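Local coordinates for protein aminotransferase class I and II (Streptococcus suis 89/1591, PDB 3OP7) that probably transfers amino groups between amino acids and 2-oxo acids, using pyridoxal 5'-phosphate bound to a lysine as an internal aldimine, at residues Ser110-Pro113 with Leu118-Ile121; Asp130-Glu135 with Trp140-Glu145; Glu145-Leu150 with Val180-Glu185. One frame throughout, in Å; residues are numbered along the deposited sequence.

Contact 1: residues Ser110-Pro113 with Leu118-Ile121; sequences SLYP and LYDI
Tyr112 and Tyr119 meet as an edge-to-face pair at the start of a beta-alpha-beta crossover, in which strand 107-112 leads through helix 117-124 to its parallel neighbour, strand 128-135. The unit belongs to the large mixed sheet of the PLP-dependent aminotransferase fold, and the contact joins the C-terminal end of the first strand to the helix that follows it.

In the aromatic pair the ring centroids are 5.0 Å apart and the planes are turned 74° against each other, a T-shaped stack in which Tyr112 offers its edge and Tyr119 its face. Tyr112 CE1 is the leading atom, 3.6 Å from Tyr119 CZ and displaced from the middle of that face toward its rim; Tyr112 CD1 follows at 3.8 Å from Tyr119 CE2. On Tyr119, CG stands between the backbone N and the carbonyl carbon (chi1 54°), which sends the ring alongside the strand toward Tyr112. The phenol end of Tyr112 is engaged elsewhere, in a hydrogen bond to Glu341.

Van der Waals contact continues toward the start of the strand segment. Ser110 CA is 5.7 Å from Tyr119 CA, and the serine directs its CB at the helix. Ser110 OG lies 3.7 Å from Tyr119 CB, at the edge of the tyrosine ring and close to its plane. Leu118 adds its CB beside the same hydroxyl, while its side chain reaches Asn94 of helix 89-101 and Cys159 of strand 157-161.

Polar bonding does not cross between the segments. The carbonyl oxygen of Leu118 is buried without a partner in the model, whereas Ser110 OG donates within its own strand to Leu111 O, at 2.8 Å and with the donor 19° from the carbonyl plane.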
ATOM      1  N   SER A 110       0.760   9.632  21.074  1.00 24.84           N
ATOM      2  CA  SER A 110       1.138   8.275  20.707  1.00 24.32           C
ATOM      3  C   SER A 110       1.869   7.607  21.800  1.00 24.54           C
ATOM      4  O   SER A 110       2.769   8.210  22.405  1.00 25.18           O
ATOM      5  CB  SER A 110       2.023   8.270  19.472  1.00 24.02           C
ATOM      6  OG  SER A 110       2.406   6.930  19.145  1.00 26.19           O
ATOM      7  N   LEU A 111       1.460   6.364  22.079  1.00 24.94           N
ATOM      8  CA  LEU A 111       2.258   5.443  22.864  1.00 24.96           C
ATOM      9  C   LEU A 111       3.702   5.486  22.347  1.00 25.06           C
ATOM     10  O   LEU A 111       3.932   5.655  21.153  1.00 25.57           O
ATOM     11  CB  LEU A 111       1.678   4.026  22.733  1.00 24.67           C
ATOM     12  CG  LEU A 111       2.186   2.926  23.659  1.00 24.97           C
ATOM     13  CD1 LEU A 111       1.866   3.255  25.101  1.00 25.53           C
ATOM     14  CD2 LEU A 111       1.611   1.547  23.186  1.00 24.25           C
ATOM     15  N   TYR A 112       4.677   5.326  23.252  1.00 27.11           N
ATOM     16  CA  TYR A 112       6.067   5.504  22.845  1.00 27.97           C
ATOM     17  C   TYR A 112       7.015   4.812  23.804  1.00 29.04           C
ATOM     18  O   TYR A 112       6.860   4.927  25.044  1.00 31.62           O
ATOM     19  CB  TYR A 112       6.440   6.994  22.746  1.00 27.72           C
ATOM     20  CG  TYR A 112       7.772   7.196  22.089  1.00 29.99           C
ATOM     21  CD1 TYR A 112       7.869   7.193  20.697  1.00 29.53           C
ATOM     22  CD2 TYR A 112       8.945   7.337  22.829  1.00 33.45           C
ATOM     23  CE1 TYR A 112       9.068   7.337  20.047  1.00 34.94           C
ATOM     24  CE2 TYR A 112      10.176   7.512  22.171  1.00 36.38           C
ATOM     25  CZ  TYR A 112      10.221   7.490  20.783  1.00 37.28           C
ATOM     26  OH  TYR A 112      11.406   7.645  20.072  1.00 43.30           O
ATOM     27  N   PRO A 113       7.985   4.054  23.259  1.00 30.29           N
ATOM     28  CA  PRO A 113       8.131   3.592  21.899  1.00 29.83           C
ATOM     29  C   PRO A 113       7.000   2.692  21.516  1.00 28.29           C
ATOM     30  O   PRO A 113       6.343   2.101  22.354  1.00 27.19           O
ATOM     31  CB  PRO A 113       9.400   2.700  21.935  1.00 31.23           C
ATOM     32  CG  PRO A 113       9.906   2.754  23.167  1.00 33.88           C
ATOM     33  CD  PRO A 113       9.126   3.638  24.078  1.00 32.12           C
ATOM     34  N   LEU A 118       2.904   4.955  13.962  1.00 24.65           N
ATOM     35  CA  LEU A 118       1.876   5.529  14.802  1.00 24.73           C
ATOM     36  C   LEU A 118       2.198   6.946  15.285  1.00 25.64           C
ATOM     37  O   LEU A 118       1.257   7.716  15.564  1.00 24.92           O
ATOM     38  CB  LEU A 118       1.533   4.623  15.995  1.00 24.85           C
ATOM     39  CG  LEU A 118       0.968   3.250  15.632  1.00 23.46           C
ATOM     40  CD1 LEU A 118       0.821   2.463  16.954  1.00 27.48           C
ATOM     41  CD2 LEU A 118      -0.358   3.315  14.758  1.00 24.64           C
ATOM     42  N   TYR A 119       3.476   7.301  15.339  1.00 26.12           N
ATOM     43  CA  TYR A 119       3.894   8.656  15.711  1.00 26.64           C
ATOM     44  C   TYR A 119       4.525   9.448  14.567  1.00 26.43           C
ATOM     45  O   TYR A 119       4.284  10.643  14.481  1.00 26.46           O
ATOM     46  CB  TYR A 119       4.776   8.655  16.961  1.00 27.08           C
ATOM     47  CG  TYR A 119       5.981   7.755  16.924  1.00 25.06           C
ATOM     48  CD1 TYR A 119       7.169   8.189  16.359  1.00 29.05           C
ATOM     49  CD2 TYR A 119       5.927   6.459  17.417  1.00 25.19           C
ATOM     50  CE1 TYR A 119       8.266   7.370  16.332  1.00 29.14           C
ATOM     51  CE2 TYR A 119       6.987   5.633  17.354  1.00 27.65           C
ATOM     52  CZ  TYR A 119       8.170   6.089  16.795  1.00 29.47           C
ATOM     53  OH  TYR A 119       9.261   5.256  16.728  1.00 31.28           O
ATOM     54  N   ASP A 120       5.268   8.802  13.669  1.00 26.31           N
ATOM     55  CA  ASP A 120       5.911   9.539  12.588  1.00 26.88           C
ATOM     56  C   ASP A 120       4.995   9.887  11.435  1.00 26.56           C
ATOM     57  O   ASP A 120       5.180  10.934  10.816  1.00 28.04           O
ATOM     58  CB  ASP A 120       7.214   8.868  12.154  1.00 28.43           C
ATOM     59  CG  ASP A 120       8.402   9.272  13.042  1.00 30.17           C
ATOM     60  OD1 ASP A 120       8.339  10.369  13.704  1.00 29.87           O
ATOM     61  OD2 ASP A 120       9.402   8.491  13.082  1.00 30.48           O
ATOM     62  N   ILE A 121       3.989   9.070  11.147  1.00 24.25           N
ATOM     63  CA  ILE A 121       3.048   9.489  10.117  1.00 25.36           C
ATOM     64  C   ILE A 121       2.335  10.772  10.549  1.00 24.31           C
ATOM     65  O   ILE A 121       2.316  11.746   9.776  1.00 25.18           O
ATOM     66  CB  ILE A 121       2.099   8.349   9.617  1.00 23.57           C
ATOM     67  CG1 ILE A 121       2.922   7.268   8.900  1.00 26.53           C
ATOM     68  CG2 ILE A 121       1.037   8.923   8.678  1.00 23.21           C
ATOM     69  CD1 ILE A 121       2.140   6.011   8.522  1.00 25.52           C
TER

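Contact 2: residues Asp130-Glu135 with Trp140-Glu145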
ATOM      1  N   ASP A 130       2.519  14.407  20.867  1.00 29.67           N
ATOM      2  CA  ASP A 130       3.078  14.164  22.178  1.00 29.93           C
ATOM      3  C   ASP A 130       3.280  12.657  22.390  1.00 29.81           C
ATOM      4  O   ASP A 130       2.505  11.830  21.889  1.00 29.30           O
ATOM      5  CB  ASP A 130       2.117  14.717  23.247  1.00 31.83           C
ATOM      6  CG  ASP A 130       2.363  16.185  23.585  1.00 35.01           C
ATOM      7  OD1 ASP A 130       3.549  16.575  23.750  1.00 36.87           O
ATOM      8  OD2 ASP A 130       1.371  16.951  23.703  1.00 34.89           O
ATOM      9  N   LEU A 131       4.313  12.311  23.143  1.00 30.04           N
ATOM     10  CA  LEU A 131       4.691  10.931  23.375  1.00 29.55           C
ATOM     11  C   LEU A 131       4.284  10.469  24.752  1.00 29.47           C
ATOM     12  O   LEU A 131       4.625  11.071  25.783  1.00 30.62           O
ATOM     13  CB  LEU A 131       6.180  10.763  23.157  1.00 30.40           C
ATOM     14  CG  LEU A 131       6.672  11.177  21.750  1.00 30.48           C
ATOM     15  CD1 LEU A 131       8.212  10.980  21.688  1.00 34.40           C
ATOM     16  CD2 LEU A 131       6.001  10.466  20.597  1.00 30.02           C
ATOM     17  N   TRP A 132       3.531   9.393  24.776  1.00 28.04           N
ATOM     18  CA  TRP A 132       3.027   8.829  26.014  1.00 27.74           C
ATOM     19  C   TRP A 132       3.913   7.631  26.347  1.00 28.24           C
ATOM     20  O   TRP A 132       3.776   6.563  25.755  1.00 26.77           O
ATOM     21  CB  TRP A 132       1.575   8.435  25.769  1.00 27.59           C
ATOM     22  CG  TRP A 132       0.838   7.961  27.009  1.00 24.70           C
ATOM     23  CD1 TRP A 132       1.085   8.311  28.323  1.00 25.44           C
ATOM     24  CD2 TRP A 132      -0.296   7.081  27.045  1.00 25.99           C
ATOM     25  NE1 TRP A 132       0.179   7.697  29.134  1.00 28.27           N
ATOM     26  CE2 TRP A 132      -0.659   6.918  28.389  1.00 26.13           C
ATOM     27  CE3 TRP A 132      -1.020   6.390  26.074  1.00 25.15           C
ATOM     28  CZ2 TRP A 132      -1.754   6.108  28.780  1.00 27.49           C
ATOM     29  CZ3 TRP A 132      -2.094   5.588  26.465  1.00 26.53           C
ATOM     30  CH2 TRP A 132      -2.452   5.459  27.774  1.00 25.49           C
ATOM     31  N   GLN A 133       4.784   7.842  27.336  1.00 28.49           N
ATOM     32  CA  GLN A 133       5.966   6.981  27.555  1.00 30.35           C
ATOM     33  C   GLN A 133       5.649   5.707  28.341  1.00 30.58           C
ATOM     34  O   GLN A 133       5.106   5.760  29.438  1.00 31.64           O
ATOM     35  CB  GLN A 133       7.085   7.740  28.311  1.00 32.20           C
ATOM     36  CG  GLN A 133       7.650   8.977  27.561  1.00 35.23           C
ATOM     37  CD  GLN A 133       8.618   8.647  26.447  1.00 39.63           C
ATOM     38  OE1 GLN A 133       9.081   7.500  26.310  1.00 40.98           O
ATOM     39  NE2 GLN A 133       8.908   9.651  25.606  1.00 42.84           N
ATOM     40  N   ILE A 134       6.028   4.555  27.777  1.00 29.69           N
ATOM     41  CA  ILE A 134       5.880   3.290  28.452  1.00 30.58           C
ATOM     42  C   ILE A 134       6.895   3.268  29.596  1.00 32.35           C
ATOM     43  O   ILE A 134       7.965   3.906  29.503  1.00 32.15           O
ATOM     44  CB  ILE A 134       6.027   2.064  27.529  1.00 28.85           C
ATOM     45  CG1 ILE A 134       7.442   1.969  26.955  1.00 30.15           C
ATOM     46  CG2 ILE A 134       4.943   2.110  26.363  1.00 29.17           C
ATOM     47  CD1 ILE A 134       7.600   0.858  25.872  1.00 29.19           C
ATOM     48  N   GLU A 135       6.530   2.556  30.668  1.00 33.72           N
ATOM     49  CA  GLU A 135       7.315   2.487  31.872  1.00 36.47           C
ATOM     50  C   GLU A 135       7.637   1.044  32.286  1.00 37.48           C
ATOM     51  O   GLU A 135       6.770   0.259  32.707  1.00 34.87           O
ATOM     52  CB  GLU A 135       6.617   3.244  33.018  1.00 36.86           C
ATOM     53  CG  GLU A 135       6.768   4.776  32.840  1.00 40.78           C
ATOM     54  CD  GLU A 135       5.818   5.617  33.689  1.00 44.73           C
ATOM     55  OE1 GLU A 135       5.251   5.080  34.655  1.00 40.32           O
ATOM     56  OE2 GLU A 135       5.613   6.807  33.338  1.00 46.10           O
ATOM     57  N   TRP A 140       5.800  -2.201  31.434  1.00 33.23           N
ATOM     58  CA  TRP A 140       5.904  -1.550  30.120  1.00 32.31           C
ATOM     59  C   TRP A 140       4.616  -0.831  29.698  1.00 31.45           C
ATOM     60  O   TRP A 140       4.425  -0.560  28.535  1.00 30.90           O
ATOM     61  CB  TRP A 140       6.331  -2.507  28.978  1.00 32.37           C
ATOM     62  CG  TRP A 140       7.804  -2.917  28.992  1.00 33.29           C
ATOM     63  CD1 TRP A 140       8.291  -4.187  29.086  1.00 36.03           C
ATOM     64  CD2 TRP A 140       8.945  -2.064  28.858  1.00 34.46           C
ATOM     65  NE1 TRP A 140       9.673  -4.182  29.020  1.00 33.64           N
ATOM     66  CE2 TRP A 140      10.102  -2.891  28.889  1.00 37.00           C
ATOM     67  CE3 TRP A 140       9.113  -0.690  28.700  1.00 36.50           C
ATOM     68  CZ2 TRP A 140      11.400  -2.375  28.771  1.00 37.87           C
ATOM     69  CZ3 TRP A 140      10.396  -0.173  28.571  1.00 38.25           C
ATOM     70  CH2 TRP A 140      11.534  -1.020  28.653  1.00 39.68           C
ATOM     71  N   LEU A 141       3.711  -0.582  30.638  1.00 32.08           N
ATOM     72  CA  LEU A 141       2.566   0.220  30.327  1.00 30.68           C
ATOM     73  C   LEU A 141       2.867   1.693  30.600  1.00 30.96           C
ATOM     74  O   LEU A 141       3.623   2.041  31.526  1.00 31.44           O
ATOM     75  CB  LEU A 141       1.347  -0.221  31.107  1.00 32.32           C
ATOM     76  CG  LEU A 141       0.853  -1.642  30.899  1.00 31.49           C
ATOM     77  CD1 LEU A 141      -0.181  -1.956  31.977  1.00 38.35           C
ATOM     78  CD2 LEU A 141       0.387  -1.838  29.447  1.00 32.36           C
ATOM     79  N   PRO A 142       2.216   2.578  29.853  1.00 29.57           N
ATOM     80  CA  PRO A 142       2.374   4.018  30.137  1.00 30.38           C
ATOM     81  C   PRO A 142       1.441   4.410  31.256  1.00 31.07           C
ATOM     82  O   PRO A 142       0.641   3.580  31.692  1.00 33.20           O
ATOM     83  CB  PRO A 142       1.930   4.666  28.841  1.00 29.75           C
ATOM     84  CG  PRO A 142       0.811   3.782  28.415  1.00 27.88           C
ATOM     85  CD  PRO A 142       1.252   2.374  28.751  1.00 28.43           C
ATOM     86  N   ASP A 143       1.588   5.625  31.776  1.00 31.22           N
ATOM     87  CA  ASP A 143       0.885   6.022  32.995  1.00 31.80           C
ATOM     88  C   ASP A 143      -0.361   6.827  32.581  1.00 30.58           C
ATOM     89  O   ASP A 143      -0.269   7.884  31.984  1.00 29.84           O
ATOM     90  CB  ASP A 143       1.841   6.844  33.869  1.00 32.47           C
ATOM     91  CG  ASP A 143       1.253   7.294  35.204  1.00 34.01           C
ATOM     92  OD1 ASP A 143       0.062   7.045  35.534  1.00 33.11           O
ATOM     93  OD2 ASP A 143       2.025   7.946  35.931  1.00 36.44           O
ATOM     94  N   LEU A 144      -1.525   6.308  32.923  1.00 32.18           N
ATOM     95  CA  LEU A 144      -2.786   7.014  32.672  1.00 31.41           C
ATOM     96  C   LEU A 144      -2.835   8.394  33.326  1.00 32.45           C
ATOM     97  O   LEU A 144      -3.408   9.308  32.723  1.00 31.96           O
ATOM     98  CB  LEU A 144      -3.953   6.163  33.110  1.00 31.77           C
ATOM     99  CG  LEU A 144      -4.233   4.909  32.282  1.00 29.30           C
ATOM    100  CD1 LEU A 144      -5.104   3.928  33.073  1.00 33.04           C
ATOM    101  CD2 LEU A 144      -4.882   5.316  30.903  1.00 26.94           C
ATOM    102  N   GLU A 145      -2.232   8.576  34.518  1.00 34.06           N
ATOM    103  CA  GLU A 145      -2.141   9.941  35.094  1.00 35.79           C
ATOM    104  C   GLU A 145      -1.366  10.881  34.173  1.00 35.28           C
ATOM    105  O   GLU A 145      -1.728  12.052  34.045  1.00 35.38           O
ATOM    106  CB  GLU A 145      -1.482   9.972  36.479  1.00 37.51           C
ATOM    107  CG  GLU A 145      -2.248   9.232  37.491  1.00 40.91           C
ATOM    108  CD  GLU A 145      -1.688   9.409  38.897  1.00 46.41           C
ATOM    109  OE1 GLU A 145      -0.574   9.991  39.044  1.00 46.81           O
ATOM    110  OE2 GLU A 145      -2.385   8.975  39.838  1.00 52.56           O
TER
HETATM  111  O   HOH W   1       3.693   7.357  31.003  1.00 29.75           O
HETATM  112  O   HOH W   2       3.067   3.264  33.845  1.00 46.40           O
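The indole of Trp132, its CG anti to the backbone N (chi1 -174°), reaches across to carry Pro142 on one face and the backbone of Asp143 at its edge. Pro142 CG sits 3.5 Å from the centroid of the six-membered ring and 12° off its normal, a CH-pi contact, while Pro142 CB covers the region of CE2. In the ring plane, Trp132 NE1 donates to Asp143 O at 2.9 Å; the N-H...O angle of 170° makes the bond nearly straight, although the donor stands above the carbonyl plane. Leu144 CD2 adds an apolar contact at the edge, near CZ2.

The Trp140 indole meets Ile134 obliquely, with Ile134 CD1 3.6 Å from Trp140 CE3. It also forms an edge-to-face pair with Tyr345. The backbones make a beta hairpin at the border of the large sheet, strand 128-135 turning into the short, weakly bonded strand 141-142. Glu135 N donates to Leu141 O at 3.1 Å, and the return bond from Trp140 N to Glu135 O is weak.

Water 1 bridges the two segments: it accepts from Asp143 N at 2.8 Å and donates to Gln133 O and Glu135 OE2. Glu135 OE1 and Asp143 OD2 are 4.5 Å apart, a proximity probably eased by Lys146, which forms salt bridges with both carboxylates. Asp143 is the N-cap of helix 144-150, its OD1 accepting from Glu145 N at 2.9 Å, from above the carboxylate plane.

Contact 3: residues Glu145-Leu150 with Val180-Glu185; sequences EKLRQL and VEIASE. With EDO (1,2-ethanediol), chain J.
Leu147 and Arg148 of helix 144-150 meet Ile182 of helix 173-184 in a small helix-helix contact. It lies on the outer layer of the three-layer alpha-beta-alpha architecture of the large domain in this aminotransferase family. The closest CA atoms are those of Arg148 and Ile182, 6.9 Å apart; the buried surface is 176 Å², and contact comes from Leu147, Arg148 and Ile182.

The apolar part rests on Ile182, which directs its CB toward the other helix and is buried. Ile182 CD1 lies 3.8 Å from Leu147 CD2, and Ile182 CG2 stands a little farther from the same methyl. With CG anti to the backbone N (chi1 -177°), Leu147 brings its CD2 methyl against Ile182. The leucine side chain also rests on Trp132 and Ile109, placing this pair against the sheet, and Ile182 additionally touches Ile151.

The arginine joins the same isoleucine by its aliphatic portion and by one face of its guanidinium. Arg148 CG is 3.8 Å from Ile182 CD1; the chain then runs extended to NE, crossing the isoleucine at about a right angle. This course places Ile182 CD1 over one face of the Arg148 guanidinium, 3.7 Å above its plane and offset toward the rim. The charge is met by Glu178 on helix 173-184, through a salt bridge from Arg148 NH2.

No direct hydrogen bond links the segments, but a 1,2-ethanediol molecule, probably from the crystallisation liquor, occupies the surface between them. Its O1 approaches Glu181 O in a weak bond, and its C1 is 3.4 Å from Glu185 CG. At the other end, Arg148 NE donates to EDO O2 at 2.7 Å, with an N-H...O angle of 145° and the oxygen at the guanidinium edge, in its plane.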
ATOM      1  N   GLU A 145      -2.232   8.576  34.518  1.00 34.06           N
ATOM      2  CA  GLU A 145      -2.141   9.941  35.094  1.00 35.79           C
ATOM      3  C   GLU A 145      -1.366  10.881  34.173  1.00 35.28           C
ATOM      4  O   GLU A 145      -1.728  12.052  34.045  1.00 35.38           O
ATOM      5  CB  GLU A 145      -1.482   9.972  36.479  1.00 37.51           C
ATOM      6  CG  GLU A 145      -2.248   9.232  37.491  1.00 40.91           C
ATOM      7  CD  GLU A 145      -1.688   9.409  38.897  1.00 46.41           C
ATOM      8  OE1 GLU A 145      -0.574   9.991  39.044  1.00 46.81           O
ATOM      9  OE2 GLU A 145      -2.385   8.975  39.838  1.00 52.56           O
ATOM     10  N   LYS A 146      -0.315  10.381  33.517  1.00 34.38           N
ATOM     11  CA  LYS A 146       0.437  11.215  32.578  1.00 34.91           C
ATOM     12  C   LYS A 146      -0.371  11.514  31.362  1.00 33.72           C
ATOM     13  O   LYS A 146      -0.263  12.606  30.764  1.00 33.86           O
ATOM     14  CB  LYS A 146       1.798  10.608  32.228  1.00 36.77           C
ATOM     15  CG  LYS A 146       2.692  10.670  33.475  1.00 39.24           C
ATOM     16  CD  LYS A 146       4.183  10.386  33.261  1.00 44.08           C
ATOM     17  CE  LYS A 146       4.908  10.306  34.601  1.00 45.79           C
ATOM     18  NZ  LYS A 146       4.906   8.923  35.141  1.00 44.41           N
ATOM     19  N   LEU A 147      -1.188  10.556  30.945  1.00 32.38           N
ATOM     20  CA  LEU A 147      -2.076  10.836  29.813  1.00 29.99           C
ATOM     21  C   LEU A 147      -3.023  11.994  30.117  1.00 30.84           C
ATOM     22  O   LEU A 147      -3.292  12.835  29.241  1.00 31.14           O
ATOM     23  CB  LEU A 147      -2.886   9.627  29.421  1.00 29.32           C
ATOM     24  CG  LEU A 147      -3.803   9.805  28.193  1.00 28.39           C
ATOM     25  CD1 LEU A 147      -3.065  10.196  26.891  1.00 29.84           C
ATOM     26  CD2 LEU A 147      -4.615   8.523  27.984  1.00 28.37           C
ATOM     27  N   ARG A 148      -3.548  12.026  31.339  1.00 33.00           N
ATOM     28  CA  ARG A 148      -4.408  13.129  31.765  1.00 34.23           C
ATOM     29  C   ARG A 148      -3.680  14.479  31.711  1.00 34.93           C
ATOM     30  O   ARG A 148      -4.339  15.492  31.548  1.00 37.00           O
ATOM     31  CB  ARG A 148      -5.009  12.870  33.142  1.00 34.89           C
ATOM     32  CG  ARG A 148      -6.001  11.734  33.161  1.00 34.96           C
ATOM     33  CD  ARG A 148      -6.682  11.605  34.518  1.00 36.87           C
ATOM     34  NE  ARG A 148      -7.498  10.408  34.558  1.00 36.01           N
ATOM     35  CZ  ARG A 148      -7.052   9.211  34.893  1.00 39.11           C
ATOM     36  NH1 ARG A 148      -5.833   9.045  35.407  1.00 46.21           N
ATOM     37  NH2 ARG A 148      -7.868   8.181  34.817  1.00 39.44           N
ATOM     38  N   GLN A 149      -2.355  14.489  31.844  1.00 35.31           N
ATOM     39  CA  GLN A 149      -1.557  15.718  31.761  0.50 36.26           C
ATOM     40  C   GLN A 149      -1.296  16.120  30.305  1.00 35.41           C
ATOM     41  O   GLN A 149      -1.192  17.328  29.979  1.00 36.35           O
ATOM     42  CB  GLN A 149      -0.217  15.557  32.499  0.50 36.84           C
ATOM     43  CG  GLN A 149      -0.311  15.279  33.976  0.50 41.10           C
ATOM     44  CD  GLN A 149       1.053  15.095  34.589  0.50 42.50           C
ATOM     45  OE1 GLN A 149       1.990  14.662  33.910  0.50 44.48           O
ATOM     46  NE2 GLN A 149       1.188  15.435  35.860  0.50 48.92           N
ATOM     47  N   LEU A 150      -1.199  15.129  29.420  1.00 33.20           N
ATOM     48  CA  LEU A 150      -0.905  15.405  28.006  1.00 32.14           C
ATOM     49  C   LEU A 150      -2.115  15.784  27.173  1.00 31.11           C
ATOM     50  O   LEU A 150      -1.978  16.506  26.195  1.00 31.53           O
ATOM     51  CB  LEU A 150      -0.248  14.196  27.342  1.00 31.56           C
ATOM     52  CG  LEU A 150       1.143  13.830  27.883  1.00 32.96           C
ATOM     53  CD1 LEU A 150       1.479  12.399  27.439  1.00 33.27           C
ATOM     54  CD2 LEU A 150       2.158  14.844  27.333  1.00 33.86           C
ATOM     55  N   VAL A 180     -10.288   4.890  27.739  1.00 28.14           N
ATOM     56  CA  VAL A 180     -11.454   5.351  27.000  1.00 28.43           C
ATOM     57  C   VAL A 180     -12.157   6.496  27.753  1.00 29.84           C
ATOM     58  O   VAL A 180     -12.566   7.452  27.159  1.00 29.78           O
ATOM     59  CB  VAL A 180     -12.401   4.195  26.701  1.00 29.93           C
ATOM     60  CG1 VAL A 180     -13.785   4.689  26.147  1.00 29.77           C
ATOM     61  CG2 VAL A 180     -11.762   3.267  25.679  1.00 27.04           C
ATOM     62  N   GLU A 181     -12.326   6.378  29.063  1.00 31.14           N
ATOM     63  CA  GLU A 181     -12.935   7.467  29.812  0.50 32.66           C
ATOM     64  C   GLU A 181     -12.175   8.780  29.616  1.00 32.02           C
ATOM     65  O   GLU A 181     -12.802   9.841  29.509  1.00 32.37           O
ATOM     66  CB  GLU A 181     -13.093   7.101  31.288  0.50 34.24           C
ATOM     67  CG  GLU A 181     -14.194   6.076  31.505  0.50 36.86           C
ATOM     68  CD  GLU A 181     -14.334   5.621  32.941  0.50 42.55           C
ATOM     69  OE1 GLU A 181     -13.299   5.447  33.625  0.50 45.73           O
ATOM     70  OE2 GLU A 181     -15.492   5.440  33.389  0.50 45.17           O
ATOM     71  N   ILE A 182     -10.844   8.718  29.530  1.00 31.07           N
ATOM     72  CA  ILE A 182     -10.051   9.921  29.294  1.00 30.72           C
ATOM     73  C   ILE A 182     -10.274  10.479  27.871  1.00 30.17           C
ATOM     74  O   ILE A 182     -10.575  11.693  27.702  1.00 30.00           O
ATOM     75  CB  ILE A 182      -8.547   9.680  29.512  1.00 30.77           C
ATOM     76  CG1 ILE A 182      -8.241   9.298  30.962  1.00 30.76           C
ATOM     77  CG2 ILE A 182      -7.760  10.928  29.107  1.00 29.61           C
ATOM     78  CD1 ILE A 182      -6.799   8.682  31.123  1.00 30.27           C
ATOM     79  N   ALA A 183     -10.196   9.608  26.846  1.00 28.79           N
ATOM     80  CA  ALA A 183     -10.427   9.985  25.461  1.00 28.35           C
ATOM     81  C   ALA A 183     -11.832  10.554  25.263  1.00 28.96           C
ATOM     82  O   ALA A 183     -12.012  11.542  24.552  1.00 27.11           O
ATOM     83  CB  ALA A 183     -10.208   8.781  24.472  1.00 26.59           C
ATOM     84  N   SER A 184     -12.808   9.958  25.948  1.00 29.63           N
ATOM     85  CA  SER A 184     -14.194  10.407  25.836  1.00 32.28           C
ATOM     86  C   SER A 184     -14.437  11.801  26.345  1.00 33.37           C
ATOM     87  O   SER A 184     -15.401  12.415  25.931  1.00 33.48           O
ATOM     88  CB  SER A 184     -15.140   9.475  26.612  1.00 33.97           C
ATOM     89  OG  SER A 184     -15.089   8.238  25.984  1.00 38.22           O
ATOM     90  N   GLU A 185     -13.612  12.308  27.272  1.00 32.60           N
ATOM     91  CA  GLU A 185     -13.782  13.682  27.723  1.00 34.84           C
ATOM     92  C   GLU A 185     -13.723  14.710  26.591  1.00 34.10           C
ATOM     93  O   GLU A 185     -14.336  15.793  26.703  1.00 34.70           O
ATOM     94  CB  GLU A 185     -12.744  14.088  28.782  1.00 35.28           C
ATOM     95  CG  GLU A 185     -12.968  13.584  30.169  1.00 41.71           C
ATOM     96  CD  GLU A 185     -14.272  14.069  30.787  1.00 44.58           C
ATOM     97  OE1 GLU A 185     -14.388  15.229  31.273  1.00 47.13           O
ATOM     98  OE2 GLU A 185     -15.203  13.253  30.782  1.00 46.31           O
TER
HETATM   99  C1  EDO J 407     -12.101  12.029  33.081  1.00 49.70           C
HETATM  100  O1  EDO J 407     -12.798  10.777  32.869  1.00 50.98           O
HETATM  101  C2  EDO J 407     -11.132  11.896  34.259  1.00 48.67           C
HETATM  102  O2  EDO J 407      -9.774  11.620  33.876  1.00 42.64           O

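The contacts follow one another along the chain, apart from Glu145, which contacts 2 and 3 share. Contacts 1 and 2 have centres 12 Å apart and meet through neighbouring strands 107-112 and 128-135, with probable hydrogen bonds from Trp132 N to Ser110 O and from Ile134 N to Tyr112 O. Contacts 2 and 3, 11 Å apart between centres, both use helix 144-150. Contacts 1 and 3 do not touch, their centres lying 17 Å apart. Contact 1 packs helix 117-124 on one side of the large sheet, contact 3 belongs to the helices covering the other, and contact 2 lies between them at the 141-142 edge; together they join both helical layers to this end of the aminotransferase sheet.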